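Side-chain contacts in 1-deoxy-D-xylulose 5-phosphate reductoisomerase (Moraxella catarrhalis, PDB 4ZQG), which catalyses the NAD(P)H-dependent conversion of 1-deoxy-D-xylulose 5-phosphate to 2-C-methyl-D-erythritol 4-phosphate in the MEP pathway of isoprenoid biosynthesis and is inhibited by fosmidomycin: residues S131-G136 with E235-C240; A335-N340 with L392-K397; S223-T228 with T341-A346; T142-G147 with A170-I175. All coordinates share one frame; numbering follows the deposited sequence.

Interaction 1: S131-G136 with E235-C240; sequences SLVMAG and ELIEAC. With MG (magnesium ion), chain D.
With its CG anti to the backbone N (chi1 -177°) and the chain extended beyond it, E238 runs past L132, whose CD2 meets the E238 methylene at CG at 4.0 Å. The two side chains cross at about a right angle, the leucine packing on the aliphatic stem of the glutamate. One residue back, I237 has CG1 beside the backbone N (chi1 -65°), which leaves CG2 anti to that N and directed at V133 CA, 3.8 Å away. V133 answers with CG2, lying 4.3 Å from I237 CB. The interface is thus two side-by-side apolar pairs, and all four residues are buried. The backbones come close here: the CA atoms of L132 and E238 are 5.5 Å apart. Beyond the apolar stem, the carboxylate of E238 has D154 as a near neighbour of like charge. E235 turns away from helix 130-146 and gives its OE2 to the magnesium ion at 2.1 Å. K129 also bonds to that oxygen, while K232 forms a salt bridge with OE1. The helix 230-243 therefore packs through one flank on the helix that follows strand 123-126 of the Rossmann sheet, and with another supplies a carboxylate to the magnesium site, completed on the protein side by D154 and E156.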
loop_
_atom_site.group_PDB
_atom_site.type_symbol
_atom_site.label_atom_id
_atom_site.label_comp_id
_atom_site.label_asym_id
_atom_site.label_seq_id
_atom_site.Cartn_x
_atom_site.Cartn_y
_atom_site.Cartn_z
ATOM N N SER A 131 10.559 -22.763 9.254
ATOM C CA SER A 131 11.086 -23.430 8.059
ATOM C C SER A 131 12.114 -22.630 7.243
ATOM O O SER A 131 13.092 -23.157 6.752
ATOM C CB SER A 131 9.939 -23.801 7.145
ATOM O OG SER A 131 9.482 -25.087 7.505
ATOM N N LEU A 132 11.842 -21.354 7.067
ATOM C CA LEU A 132 12.713 -20.479 6.327
ATOM C C LEU A 132 13.905 -19.988 7.175
ATOM O O LEU A 132 15.014 -19.893 6.650
ATOM C CB LEU A 132 11.892 -19.316 5.744
ATOM C CG LEU A 132 11.701 -19.293 4.221
ATOM C CD1 LEU A 132 11.591 -20.624 3.510
ATOM C CD2 LEU A 132 10.468 -18.495 3.923
ATOM N N VAL A 133 13.705 -19.718 8.461
ATOM C CA VAL A 133 14.795 -19.343 9.347
ATOM C C VAL A 133 15.847 -20.437 9.410
ATOM O O VAL A 133 17.023 -20.172 9.599
ATOM C CB VAL A 133 14.307 -19.121 10.782
ATOM C CG1 VAL A 133 15.448 -18.949 11.751
ATOM C CG2 VAL A 133 13.390 -17.926 10.879
ATOM N N MET A 134 15.425 -21.692 9.278
ATOM C CA MET A 134 16.351 -22.830 9.380
ATOM C C MET A 134 16.840 -23.415 8.079
ATOM O O MET A 134 17.912 -23.990 8.052
ATOM C CB MET A 134 15.706 -23.931 10.201
ATOM C CG MET A 134 15.482 -23.432 11.596
ATOM S SD MET A 134 15.565 -24.758 12.761
ATOM C CE MET A 134 14.308 -25.775 12.023
ATOM N N ALA A 135 16.083 -23.281 7.009
ATOM C CA ALA A 135 16.444 -23.934 5.780
ATOM C C ALA A 135 16.071 -23.088 4.588
ATOM O O ALA A 135 15.726 -23.608 3.524
ATOM C CB ALA A 135 15.762 -25.284 5.714
ATOM N N GLY A 136 16.171 -21.783 4.772
ATOM C CA GLY A 136 15.782 -20.842 3.753
ATOM C C GLY A 136 16.419 -21.141 2.412
ATOM O O GLY A 136 15.704 -21.307 1.427
ATOM N N GLU A 235 11.139 -13.093 11.706
ATOM C CA GLU A 235 10.474 -12.524 10.563
ATOM C C GLU A 235 11.475 -11.798 9.670
ATOM O O GLU A 235 11.386 -11.854 8.436
ATOM C CB GLU A 235 9.336 -11.627 11.022
ATOM C CG GLU A 235 8.129 -12.481 11.388
ATOM C CD GLU A 235 6.997 -11.694 11.928
ATOM O OE1 GLU A 235 7.099 -10.454 12.044
ATOM O OE2 GLU A 235 6.026 -12.333 12.266
ATOM N N LEU A 236 12.458 -11.194 10.317
ATOM C CA LEU A 236 13.563 -10.563 9.609
ATOM C C LEU A 236 14.303 -11.591 8.738
ATOM O O LEU A 236 14.535 -11.341 7.532
ATOM C CB LEU A 236 14.473 -9.811 10.600
ATOM C CG LEU A 236 15.833 -9.387 10.131
ATOM C CD1 LEU A 236 15.641 -8.467 8.944
ATOM C CD2 LEU A 236 16.564 -8.642 11.230
ATOM N N ILE A 237 14.633 -12.750 9.301
ATOM C CA ILE A 237 15.312 -13.749 8.517
ATOM C C ILE A 237 14.407 -14.346 7.456
ATOM O O ILE A 237 14.843 -14.552 6.321
ATOM C CB ILE A 237 15.901 -14.820 9.415
ATOM C CG1 ILE A 237 16.986 -14.201 10.285
ATOM C CG2 ILE A 237 16.459 -15.969 8.594
ATOM C CD1 ILE A 237 17.072 -14.835 11.660
ATOM N N GLU A 238 13.139 -14.605 7.802
ATOM C CA GLU A 238 12.114 -15.048 6.827
ATOM C C GLU A 238 12.059 -14.112 5.633
ATOM O O GLU A 238 12.072 -14.570 4.486
ATOM C CB GLU A 238 10.705 -15.162 7.483
ATOM C CG GLU A 238 9.557 -15.697 6.574
ATOM C CD GLU A 238 8.170 -15.855 7.276
ATOM O OE1 GLU A 238 7.424 -16.828 6.957
ATOM O OE2 GLU A 238 7.795 -15.001 8.131
ATOM N N ALA A 239 12.010 -12.809 5.900
ATOM C CA ALA A 239 11.954 -11.811 4.837
ATOM C C ALA A 239 13.162 -11.847 3.887
ATOM O O ALA A 239 13.005 -11.773 2.653
ATOM C CB ALA A 239 11.815 -10.436 5.438
ATOM N N CYS A 240 14.356 -11.984 4.454
ATOM C CA CYS A 240 15.543 -12.142 3.639
ATOM C C CYS A 240 15.392 -13.260 2.625
ATOM O O CYS A 240 15.641 -13.042 1.456
ATOM C CB CYS A 240 16.797 -12.363 4.494
ATOM S SG CYS A 240 17.293 -11.019 5.618
HETATM MG MG MG D . 3.963 -12.162 11.688
#

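Interaction 2: A335-N340 with L392-K397; sequences ACIALN and LTMDKK
Helices 333-351 and 387-409 run in roughly the same direction here, with the axes of segments 335-340 and 392-397 coming within 9.4 Å and crossing at -42°, and with I337 CA and D395 CA, the nearest such pair, 6.6 Å apart. The gap is filled chiefly by I337 and M394, both of whose CA-CB bonds are directed at the opposing helix. The gamma-branch methyl CG2 of I337 lies tightly against CG of M394 at 3.4 Å and also faces the backbone N of D395 at 4.0 Å. M394 leaves its helix with CG anti to the backbone N and then bends at chi2 (101°). That bend carries the thioether past the isoleucine toward A338, where M394 CE meets A338 CB at 4.1 Å. Two consecutive residues of helix 333-351 are in this way gripped by successive parts of one methionine, the isoleucine by its root and the alanine by its terminal methyl. Both helices belong to the largely helical C-terminal region of the reductoisomerase, and this contact is part of its helical bundle, in which C336 and L339 meet I237 of helix 230-243 with other sides of the same helix. The carboxylate of D395 is bound outside the apolar patch: OD1 is hydrogen-bonded to T341 OG1, just past N340 on helix 333-351, and OD2 forms a salt bridge with R399 one turn on. A loop residue, Y377, touches A338, and D376 lies against M394.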
loop_
_atom_site.group_PDB
_atom_site.type_symbol
_atom_site.label_atom_id
_atom_site.label_comp_id
_atom_site.label_asym_id
_atom_site.label_seq_id
_atom_site.Cartn_x
_atom_site.Cartn_y
_atom_site.Cartn_z
ATOM N N ALA A 335 23.971 -19.817 12.016
ATOM C CA ALA A 335 23.670 -18.992 13.190
ATOM C C ALA A 335 22.194 -18.795 13.378
ATOM O O ALA A 335 21.756 -18.480 14.469
ATOM C CB ALA A 335 24.333 -17.641 13.078
ATOM N N CYS A 336 21.446 -18.900 12.295
ATOM C CA CYS A 336 19.989 -18.767 12.347
ATOM C C CYS A 336 19.319 -19.964 12.994
ATOM O O CYS A 336 18.330 -19.815 13.717
ATOM C CB CYS A 336 19.431 -18.525 10.955
ATOM S SG CYS A 336 19.868 -16.862 10.412
ATOM N N ILE A 337 19.906 -21.133 12.747
ATOM C CA ILE A 337 19.553 -22.370 13.403
ATOM C C ILE A 337 19.915 -22.289 14.872
ATOM O O ILE A 337 19.078 -22.461 15.739
ATOM C CB ILE A 337 20.238 -23.539 12.709
ATOM C CG1 ILE A 337 19.591 -23.713 11.349
ATOM C CG2 ILE A 337 20.146 -24.810 13.561
ATOM C CD1 ILE A 337 20.364 -24.606 10.425
ATOM N N ALA A 338 21.163 -21.986 15.162
ATOM C CA ALA A 338 21.528 -21.739 16.539
ATOM C C ALA A 338 20.470 -20.834 17.122
ATOM O O ALA A 338 19.959 -21.120 18.171
ATOM C CB ALA A 338 22.904 -21.093 16.637
ATOM N N LEU A 339 20.117 -19.763 16.417
ATOM C CA LEU A 339 19.178 -18.770 16.944
ATOM C C LEU A 339 17.797 -19.347 17.222
ATOM O O LEU A 339 17.273 -19.204 18.317
ATOM C CB LEU A 339 18.989 -17.596 15.980
ATOM C CG LEU A 339 17.993 -16.510 16.433
ATOM C CD1 LEU A 339 18.702 -15.374 17.156
ATOM C CD2 LEU A 339 17.191 -15.981 15.258
ATOM N N ASN A 340 17.215 -19.942 16.196
ATOM C CA ASN A 340 15.857 -20.408 16.266
ATOM C C ASN A 340 15.647 -21.547 17.273
ATOM O O ASN A 340 14.746 -21.478 18.121
ATOM C CB ASN A 340 15.391 -20.906 14.923
ATOM C CG ASN A 340 14.001 -21.457 15.009
ATOM O OD1 ASN A 340 13.098 -20.774 15.517
ATOM N ND2 ASN A 340 13.827 -22.719 14.614
ATOM N N LEU A 392 19.305 -30.714 10.469
ATOM C CA LEU A 392 18.767 -31.481 11.608
ATOM C C LEU A 392 19.830 -31.828 12.650
ATOM O O LEU A 392 19.575 -31.737 13.845
ATOM C CB LEU A 392 18.082 -32.748 11.113
ATOM C CG LEU A 392 16.867 -32.504 10.210
ATOM C CD1 LEU A 392 16.427 -33.824 9.608
ATOM C CD2 LEU A 392 15.709 -31.835 10.945
ATOM N N THR A 393 21.031 -32.183 12.207
ATOM C CA THR A 393 22.133 -32.465 13.138
ATOM C C THR A 393 22.468 -31.260 14.012
ATOM O O THR A 393 22.742 -31.401 15.200
ATOM C CB THR A 393 23.370 -32.910 12.353
ATOM O OG1 THR A 393 23.024 -34.067 11.593
ATOM C CG2 THR A 393 24.535 -33.235 13.266
ATOM N N MET A 394 22.429 -30.068 13.425
ATOM C CA MET A 394 22.748 -28.858 14.165
ATOM C C MET A 394 21.620 -28.510 15.075
ATOM O O MET A 394 21.826 -28.047 16.192
ATOM C CB MET A 394 22.990 -27.683 13.224
ATOM C CG MET A 394 23.163 -26.362 13.970
ATOM S SD MET A 394 24.867 -25.887 14.110
ATOM C CE MET A 394 24.679 -24.209 14.642
ATOM N N ASP A 395 20.411 -28.695 14.577
ATOM C CA ASP A 395 19.254 -28.650 15.433
ATOM C C ASP A 395 19.481 -29.498 16.698
ATOM O O ASP A 395 19.456 -28.954 17.798
ATOM C CB ASP A 395 18.025 -29.119 14.662
ATOM C CG ASP A 395 16.749 -28.991 15.469
ATOM O OD1 ASP A 395 16.508 -27.892 16.024
ATOM O OD2 ASP A 395 16.023 -30.015 15.564
ATOM N N LYS A 396 19.747 -30.802 16.540
ATOM C CA LYS A 396 19.904 -31.722 17.724
ATOM C C LYS A 396 20.994 -31.177 18.630
ATOM O O LYS A 396 20.859 -31.134 19.849
ATOM C CB LYS A 396 20.241 -33.180 17.333
ATOM C CG LYS A 396 19.077 -34.040 16.846
ATOM N N LYS A 397 22.048 -30.693 17.996
ATOM C CA LYS A 397 23.172 -30.162 18.725
ATOM C C LYS A 397 22.841 -28.912 19.537
ATOM O O LYS A 397 23.163 -28.826 20.720
ATOM C CB LYS A 397 24.304 -29.876 17.761
ATOM C CG LYS A 397 25.585 -29.437 18.443
ATOM C CD LYS A 397 26.704 -29.508 17.434
ATOM C CE LYS A 397 27.983 -28.926 17.990
ATOM N NZ LYS A 397 29.087 -29.081 17.007
#

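Interaction 3: S223-T228 with T341-A346; sequences SIDSAT and TANEIA. With FOM (3-[formyl(hydroxy)amino]propylphosphonic acid), chain E.
N343 and D225 approach from opposite directions and meet through a single direct hydrogen bond, N343 ND2 to D225 OD1, 3.1 Å long and fairly straight at 160°. The acceptor lies in the plane of the amide, whereas the donor reaches the carboxylate oxygen on its syn side and 26° out of the carboxylate plane. A water molecule bridges the same groups. It donates to D225 OD1 at 2.6 Å and to N343 OD1 at 2.7 Å, and accepts from T228 OG1 at 2.9 Å. Both ends of the asparagine amide are thereby engaged, ND2 directly and OD1 through the water, which is consistent with the modelled amide orientation, while D225 OD1 takes two hydrogen bonds. N343 reaches across because its CG stands anti to the backbone N (chi1 175°), pointing the amide off helix 333-351 toward helix 220-228. In the next shell, T228 OG1 also bonds to M230 N, tying the water site to the start of helix 230-243, and M230 packs on both D225 and N343. The other oxygen of D225, OD2, has K221 as a long, weak ion-pair partner, and the backbone of D225 bonds to N231. Next to D225 in sequence, S226 gives its hydroxyl to fosmidomycin: OG donates to OP3 of the phosphonate at 2.6 Å. N231, S190, K232 and the backbone N of S155 also bond to the inhibitor. The water-bridged contact thus joins helix 333-351 to the helix that carries S226 of the fosmidomycin pocket, where the inhibitor's phosphonate probably takes the place of the substrate phosphate.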
loop_
_atom_site.group_PDB
_atom_site.type_symbol
_atom_site.label_atom_id
_atom_site.label_comp_id
_atom_site.label_asym_id
_atom_site.label_seq_id
_atom_site.Cartn_x
_atom_site.Cartn_y
_atom_site.Cartn_z
ATOM N N SER A 223 3.264 -16.424 20.346
ATOM C CA SER A 223 2.857 -15.486 21.350
ATOM C C SER A 223 4.040 -15.016 22.186
ATOM O O SER A 223 4.212 -13.829 22.373
ATOM C CB SER A 223 1.695 -16.053 22.213
ATOM O OG SER A 223 0.470 -15.992 21.468
ATOM N N ILE A 224 4.862 -15.932 22.677
ATOM C CA ILE A 224 6.005 -15.564 23.553
ATOM C C ILE A 224 7.098 -14.804 22.792
ATOM O O ILE A 224 7.706 -13.836 23.282
ATOM C CB ILE A 224 6.619 -16.819 24.203
ATOM C CG1 ILE A 224 5.576 -17.531 25.100
ATOM C CG2 ILE A 224 7.850 -16.460 25.030
ATOM C CD1 ILE A 224 5.199 -16.751 26.346
ATOM N N ASP A 225 7.327 -15.265 21.581
ATOM C CA ASP A 225 8.218 -14.619 20.678
ATOM C C ASP A 225 7.857 -13.141 20.404
ATOM O O ASP A 225 8.738 -12.287 20.142
ATOM C CB ASP A 225 8.224 -15.408 19.386
ATOM C CG ASP A 225 9.059 -16.665 19.475
ATOM O OD1 ASP A 225 9.845 -16.827 20.483
ATOM O OD2 ASP A 225 8.929 -17.468 18.494
ATOM N N SER A 226 6.567 -12.837 20.447
ATOM C CA SER A 226 6.127 -11.471 20.276
ATOM C C SER A 226 6.462 -10.649 21.525
ATOM O O SER A 226 6.984 -9.554 21.429
ATOM C CB SER A 226 4.647 -11.443 19.939
ATOM O OG SER A 226 4.195 -10.122 20.005
ATOM N N ALA A 227 6.199 -11.207 22.697
ATOM C CA ALA A 227 6.606 -10.573 23.961
ATOM C C ALA A 227 8.101 -10.158 24.034
ATOM O O ALA A 227 8.405 -9.115 24.565
ATOM C CB ALA A 227 6.248 -11.485 25.137
ATOM N N THR A 228 9.013 -11.009 23.539
ATOM C CA THR A 228 10.489 -10.766 23.593
ATOM C C THR A 228 11.012 -10.063 22.341
ATOM O O THR A 228 12.155 -9.604 22.293
ATOM C CB THR A 228 11.297 -12.086 23.678
ATOM O OG1 THR A 228 11.231 -12.790 22.427
ATOM C CG2 THR A 228 10.771 -12.997 24.758
ATOM N N THR A 341 16.509 -22.561 17.171
ATOM C CA THR A 341 16.524 -23.667 18.114
ATOM C C THR A 341 16.866 -23.241 19.532
ATOM O O THR A 341 16.158 -23.603 20.453
ATOM C CB THR A 341 17.480 -24.779 17.682
ATOM O OG1 THR A 341 17.110 -25.225 16.374
ATOM C CG2 THR A 341 17.395 -25.925 18.626
ATOM N N ALA A 342 17.923 -22.488 19.756
ATOM C CA ALA A 342 18.174 -22.081 21.126
ATOM C C ALA A 342 16.861 -21.493 21.637
ATOM O O ALA A 342 16.374 -21.902 22.671
ATOM C CB ALA A 342 19.309 -21.081 21.224
ATOM N N ASN A 343 16.240 -20.612 20.847
ATOM C CA ASN A 343 15.019 -19.913 21.242
ATOM C C ASN A 343 13.847 -20.883 21.467
ATOM O O ASN A 343 13.123 -20.747 22.442
ATOM C CB ASN A 343 14.671 -18.852 20.174
ATOM C CG ASN A 343 13.348 -18.145 20.420
ATOM O OD1 ASN A 343 13.243 -17.227 21.275
ATOM N ND2 ASN A 343 12.321 -18.564 19.657
ATOM N N GLU A 344 13.664 -21.843 20.558
ATOM C CA GLU A 344 12.674 -22.944 20.728
ATOM C C GLU A 344 12.812 -23.634 22.080
ATOM O O GLU A 344 11.802 -24.019 22.646
ATOM C CB GLU A 344 12.779 -24.005 19.612
ATOM C CG GLU A 344 11.934 -23.670 18.383
ATOM C CD GLU A 344 11.885 -24.758 17.300
ATOM O OE1 GLU A 344 11.944 -25.958 17.621
ATOM O OE2 GLU A 344 11.743 -24.392 16.106
ATOM N N ILE A 345 14.056 -23.757 22.576
ATOM C CA ILE A 345 14.356 -24.393 23.849
ATOM C C ILE A 345 14.117 -23.438 24.997
ATOM O O ILE A 345 13.581 -23.840 26.011
ATOM C CB ILE A 345 15.813 -24.975 23.921
ATOM C CG1 ILE A 345 15.973 -26.247 23.057
ATOM C CG2 ILE A 345 16.241 -25.266 25.355
ATOM C CD1 ILE A 345 14.998 -27.388 23.337
ATOM N N ALA A 346 14.501 -22.184 24.897
ATOM C CA ALA A 346 14.228 -21.319 26.046
ATOM C C ALA A 346 12.727 -20.956 26.131
ATOM O O ALA A 346 12.264 -20.514 27.181
ATOM C CB ALA A 346 15.113 -20.084 26.044
HETATM O O2 FOM E . 3.391 -12.496 13.717
HETATM N N1 FOM E . 2.121 -11.967 13.812
HETATM C C1 FOM E . 1.378 -11.832 12.791
HETATM O O1 FOM E . 1.776 -12.148 11.682
HETATM C C2 FOM E . 1.746 -11.523 15.151
HETATM C C3 FOM E . 2.804 -10.437 15.354
HETATM C C4 FOM E . 2.817 -9.917 16.764
HETATM P PA1 FOM E . 4.195 -8.793 16.815
HETATM O OP1 FOM E . 3.839 -7.585 15.837
HETATM O OP2 FOM E . 5.359 -9.413 16.180
HETATM O OP3 FOM E . 4.583 -8.249 18.299
HETATM O O HOH W 1 11.328 -15.652 22.307
#

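Interaction 4: T142-G147 with A170-I175; sequences TAKKHG and ADNTAI
The ammonium group of K144 carries the polar part of this surface contact, meeting two side chains of the loop that follows helix 166-170. Its hydrogen bond goes to N172, with K144 NZ 2.9 Å from N172 OD1. The nitrogen approaches from above the carbonyl plane, 36° out of it, instead of along a lone pair, and the two side chains pass each other at a slant. The last torsion of the lysine is bent (chi4 -60°), turning NZ out of the line of its otherwise extended chain. N172 has its stronger partner on the other branch of the amide, where ND2 donates to L242 O at the end of helix 230-243. The ionic component is looser: K144 NZ and D171 OD2 form a salt bridge of 3.6 Å, with the side chains nearly perpendicular. That carboxylate oxygen is already used within its own loop, since T173 OG1 donates to D171 OD2 at 2.7 Å and T173 N does so at 3.3 Å, both from the same face of the carboxylate. The backbone bond makes an Asx turn, and the same OD2 faces the lysine. Apolar contact is slight, limited to K144 CE against T173 CG2 at 4.3 Å. K144 projects from the last turns of helix 130-146, which G147 ends with a positive phi. The contact therefore ties that helix end, before strand 149-152, outermost in the parallel sheet of this chain, to the loop between helix 166-170 and strand 182-189, with D244 touching N172 and T173.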
loop_
_atom_site.group_PDB
_atom_site.type_symbol
_atom_site.label_atom_id
_atom_site.label_comp_id
_atom_site.label_asym_id
_atom_site.label_seq_id
_atom_site.Cartn_x
_atom_site.Cartn_y
_atom_site.Cartn_z
ATOM N N THR A 142 15.198 -25.380 -3.619
ATOM C CA THR A 142 14.389 -26.564 -3.945
ATOM C C THR A 142 13.084 -26.199 -4.650
ATOM O O THR A 142 12.708 -26.819 -5.656
ATOM C CB THR A 142 14.090 -27.412 -2.686
ATOM O OG1 THR A 142 15.330 -27.840 -2.078
ATOM C CG2 THR A 142 13.232 -28.625 -3.056
ATOM N N ALA A 143 12.415 -25.180 -4.120
ATOM C CA ALA A 143 11.204 -24.616 -4.764
ATOM C C ALA A 143 11.445 -24.125 -6.190
ATOM O O ALA A 143 10.708 -24.506 -7.114
ATOM C CB ALA A 143 10.619 -23.507 -3.915
ATOM N N LYS A 144 12.494 -23.314 -6.369
ATOM C CA LYS A 144 12.828 -22.804 -7.701
ATOM C C LYS A 144 13.095 -23.923 -8.681
ATOM O O LYS A 144 12.560 -23.935 -9.793
ATOM C CB LYS A 144 13.989 -21.802 -7.647
ATOM C CG LYS A 144 13.531 -20.406 -7.233
ATOM C CD LYS A 144 14.631 -19.382 -7.345
ATOM C CE LYS A 144 14.241 -18.093 -6.650
ATOM N NZ LYS A 144 13.005 -17.518 -7.252
ATOM N N LYS A 145 13.896 -24.878 -8.236
ATOM C CA LYS A 145 14.234 -26.051 -9.030
ATOM C C LYS A 145 12.986 -26.845 -9.464
ATOM O O LYS A 145 12.919 -27.309 -10.584
ATOM C CB LYS A 145 15.244 -26.937 -8.257
ATOM C CG LYS A 145 15.738 -28.173 -9.006
ATOM C CD LYS A 145 16.944 -28.823 -8.341
ATOM C CE LYS A 145 17.143 -30.259 -8.834
ATOM N N HIS A 146 11.976 -26.981 -8.613
ATOM C CA HIS A 146 10.851 -27.841 -8.980
ATOM C C HIS A 146 9.550 -27.159 -9.373
ATOM O O HIS A 146 8.569 -27.828 -9.698
ATOM C CB HIS A 146 10.620 -28.836 -7.880
ATOM C CG HIS A 146 11.665 -29.898 -7.848
ATOM N ND1 HIS A 146 12.800 -29.804 -7.068
ATOM C CD2 HIS A 146 11.770 -31.058 -8.534
ATOM C CE1 HIS A 146 13.545 -30.878 -7.253
ATOM N NE2 HIS A 146 12.941 -31.654 -8.136
ATOM N N GLY A 147 9.529 -25.839 -9.375
ATOM C CA GLY A 147 8.339 -25.135 -9.809
ATOM C C GLY A 147 7.327 -24.939 -8.706
ATOM O O GLY A 147 6.152 -24.759 -8.970
ATOM N N ALA A 170 6.003 -13.013 -8.689
ATOM C CA ALA A 170 6.361 -14.168 -9.529
ATOM C C ALA A 170 7.797 -14.647 -9.262
ATOM O O ALA A 170 8.005 -15.772 -8.834
ATOM C CB ALA A 170 6.185 -13.832 -10.992
ATOM N N ASP A 171 8.780 -13.768 -9.460
ATOM C CA ASP A 171 10.194 -14.122 -9.318
ATOM C C ASP A 171 10.921 -13.174 -8.365
ATOM O O ASP A 171 11.254 -12.025 -8.731
ATOM C CB ASP A 171 10.836 -14.080 -10.694
ATOM C CG ASP A 171 12.332 -14.276 -10.646
ATOM O OD1 ASP A 171 13.015 -13.827 -11.608
ATOM O OD2 ASP A 171 12.834 -14.856 -9.658
ATOM N N ASN A 172 11.212 -13.647 -7.157
ATOM C CA ASN A 172 11.783 -12.752 -6.141
ATOM C C ASN A 172 13.153 -12.133 -6.476
ATOM O O ASN A 172 13.547 -11.161 -5.848
ATOM C CB ASN A 172 11.781 -13.398 -4.742
ATOM C CG ASN A 172 12.716 -14.592 -4.612
ATOM O OD1 ASN A 172 13.213 -15.141 -5.595
ATOM N ND2 ASN A 172 12.955 -15.002 -3.372
ATOM N N THR A 173 13.863 -12.692 -7.460
ATOM C CA THR A 173 15.182 -12.195 -7.840
ATOM C C THR A 173 15.086 -10.932 -8.673
ATOM O O THR A 173 16.034 -10.158 -8.709
ATOM C CB THR A 173 15.982 -13.231 -8.650
ATOM O OG1 THR A 173 15.232 -13.583 -9.808
ATOM C CG2 THR A 173 16.244 -14.455 -7.822
ATOM N N ALA A 174 13.939 -10.747 -9.330
ATOM C CA ALA A 174 13.608 -9.531 -10.053
ATOM C C ALA A 174 13.748 -8.271 -9.204
ATOM O O ALA A 174 13.912 -7.177 -9.759
ATOM C CB ALA A 174 12.195 -9.604 -10.607
ATOM N N ILE A 175 13.685 -8.401 -7.880
ATOM C CA ILE A 175 13.862 -7.265 -6.973
ATOM C C ILE A 175 15.237 -6.610 -7.009
ATOM O O ILE A 175 15.442 -5.572 -6.383
ATOM C CB ILE A 175 13.610 -7.685 -5.520
ATOM C CG1 ILE A 175 13.255 -6.488 -4.661
ATOM C CG2 ILE A 175 14.818 -8.408 -4.930
ATOM C CD1 ILE A 175 12.722 -6.830 -3.301
#

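Overall arrangement
Helix 130-146 serves interactions 1 and 4, whose centres are 15 Å apart, and helix 333-351 serves interactions 2 and 3, with centres 14 Å apart. Interactions 1 and 2 touch directly, the I237 CD1 methyl lying 3.7 Å from C336 SG, so the helix next to the magnesium site also abuts the C-terminal helices. Interaction 3 continues from interaction 2 through the hydrogen bond between D395 OD1 and T341 OG1, which is 2.8 Å long. From the first and third contacts the fosmidomycin site is approached from different helices: E235 is one of the ligands of the magnesium ion and S226 binds the phosphonate. Interaction 4 is peripheral, with its centre about 30 Å from that of interaction 3.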